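Local coordinates for hypothetical protein (PDB 2F46), which is probably a phosphatase of the nonclassical, eukaryotic-like kind, at residues A62-K65 with Q66-Q70. Residues are numbered along the deposited sequence; the frame is centred on the assembly and turned at random.
Sequences AQIK and QWLEQ
Gln63 lies over one face of the Trp67 indole, one helical turn further on. Its CG sits 3.7 Å from the centroid of the six-membered ring of Trp67, 14° off the ring normal, a CH-pi contact. CG of Gln63 is anti to the backbone N (chi1 -178°), and a bend at chi2 (52°) then carries the amide across toward the five-membered ring. Ile64 approaches the same indole at its edge, with CD1 3.8 Å from Trp67 CE3. CG2 of Ile64 lies 3.7 Å from CD1 of Leu68, the two side chains running side by side. Both residues are buried and also touch Leu30. These are neighbours along helix 61-68, which connects the parallel strands 45-48 and 75-78 in a beta-alpha-beta unit of the phosphatase-like domain. Regular i to i+4 backbone bonds hold the turn, among them Trp67 N to Gln63 O at 3.0 Å and Leu68 N to Ile64 O at 2.9 Å. Lys65 is fully extended and crosses Glu69. Its CE comes 3.3 Å from Glu69 OE2, but NZ of Lys65 stays 4.5 Å from that oxygen, too far for a salt bridge. Any attraction between the two charges is probably modest. Both side chains also touch Phe76 on strand 75-78.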
loop_
_atom_site.group_PDB
_atom_site.type_symbol
_atom_site.label_atom_id
_atom_site.label_comp_id
_atom_site.label_asym_id
_atom_site.label_seq_id
_atom_site.Cartn_x
_atom_site.Cartn_y
_atom_site.Cartn_z
ATOM N N ALA A 62 6.556 1.607 14.212
ATOM C CA ALA A 62 7.882 1.347 14.752
ATOM C C ALA A 62 8.023 -0.112 15.192
ATOM O O ALA A 62 9.110 -0.721 15.070
ATOM C CB ALA A 62 8.139 2.264 15.907
ATOM N N GLN A 63 6.961 -0.699 15.682
ATOM C CA GLN A 63 7.000 -2.069 16.147
ATOM C C GLN A 63 6.925 -3.060 14.970
ATOM O O GLN A 63 7.558 -4.108 14.974
ATOM C CB GLN A 63 5.866 -2.341 17.147
ATOM C CG GLN A 63 5.852 -3.774 17.739
ATOM C CD GLN A 63 7.203 -4.140 18.321
ATOM O OE1 GLN A 63 7.827 -3.331 19.003
ATOM N NE2 GLN A 63 7.682 -5.346 18.025
ATOM N N ILE A 64 6.154 -2.727 13.943
ATOM C CA ILE A 64 6.161 -3.495 12.707
ATOM C C ILE A 64 7.569 -3.498 12.130
ATOM O O ILE A 64 8.059 -4.567 11.708
ATOM C CB ILE A 64 5.119 -2.927 11.698
ATOM C CG1 ILE A 64 3.686 -3.159 12.188
ATOM C CG2 ILE A 64 5.284 -3.535 10.301
ATOM C CD1 ILE A 64 3.297 -4.605 12.365
ATOM N N LYS A 65 8.221 -2.342 12.083
ATOM C CA LYS A 65 9.589 -2.246 11.639
ATOM C C LYS A 65 10.513 -3.160 12.444
ATOM O O LYS A 65 11.327 -3.895 11.879
ATOM C CB LYS A 65 10.075 -0.783 11.632
ATOM C CG LYS A 65 11.530 -0.590 11.225
ATOM C CD LYS A 65 11.847 0.859 11.010
ATOM C CE LYS A 65 13.316 1.057 10.684
ATOM N NZ LYS A 65 13.566 2.509 10.400
ATOM N N GLN A 66 10.415 -3.130 13.766
ATOM C CA GLN A 66 11.242 -4.030 14.607
ATOM C C GLN A 66 11.060 -5.488 14.269
ATOM O O GLN A 66 12.048 -6.243 14.192
ATOM C CB GLN A 66 10.862 -3.867 16.071
ATOM C CG GLN A 66 11.514 -2.742 16.773
ATOM C CD GLN A 66 11.475 -2.938 18.300
ATOM O OE1 GLN A 66 10.496 -2.580 18.965
ATOM N NE2 GLN A 66 12.544 -3.501 18.844
ATOM N N TRP A 67 9.824 -5.921 14.097
ATOM C CA TRP A 67 9.532 -7.328 13.822
ATOM C C TRP A 67 10.035 -7.692 12.436
ATOM O O TRP A 67 10.652 -8.751 12.244
ATOM C CB TRP A 67 8.034 -7.628 13.919
ATOM C CG TRP A 67 7.456 -7.631 15.296
ATOM C CD1 TRP A 67 8.082 -8.008 16.451
ATOM C CD2 TRP A 67 6.101 -7.319 15.660
ATOM N NE1 TRP A 67 7.217 -7.918 17.508
ATOM C CE2 TRP A 67 5.986 -7.524 17.054
ATOM C CE3 TRP A 67 4.969 -6.914 14.943
ATOM C CZ2 TRP A 67 4.801 -7.272 17.758
ATOM C CZ3 TRP A 67 3.787 -6.673 15.641
ATOM C CH2 TRP A 67 3.718 -6.847 17.040
ATOM N N LEU A 68 9.845 -6.810 11.464
ATOM C CA LEU A 68 10.121 -7.178 10.077
ATOM C C LEU A 68 11.565 -6.959 9.595
ATOM O O LEU A 68 11.948 -7.494 8.556
ATOM C CB LEU A 68 9.096 -6.540 9.126
ATOM C CG LEU A 68 7.656 -6.903 9.383
ATOM C CD1 LEU A 68 6.770 -6.248 8.328
ATOM C CD2 LEU A 68 7.447 -8.403 9.383
ATOM N N GLU A 69 12.366 -6.210 10.331
ATOM C CA GLU A 69 13.795 -6.111 10.042
ATOM C C GLU A 69 14.462 -7.488 10.172
ATOM O O GLU A 69 15.507 -7.731 9.591
ATOM C CB GLU A 69 14.482 -5.143 11.001
ATOM C CG GLU A 69 14.280 -3.689 10.645
ATOM C CD GLU A 69 14.777 -2.754 11.725
ATOM O OE1 GLU A 69 14.852 -3.182 12.899
ATOM O OE2 GLU A 69 15.089 -1.592 11.397
ATOM N N GLN A 70 13.840 -8.371 10.941
ATOM C CA GLN A 70 14.310 -9.736 11.084
ATOM C C GLN A 70 13.801 -10.631 9.966
ATOM O O GLN A 70 14.107 -11.830 9.944
ATOM C CB GLN A 70 13.864 -10.278 12.441
ATOM C CG GLN A 70 14.388 -9.467 13.630
ATOM C CD GLN A 70 15.897 -9.218 13.553
ATOM O OE1 GLN A 70 16.677 -10.128 13.221
ATOM N NE2 GLN A 70 16.313 -7.983 13.850
#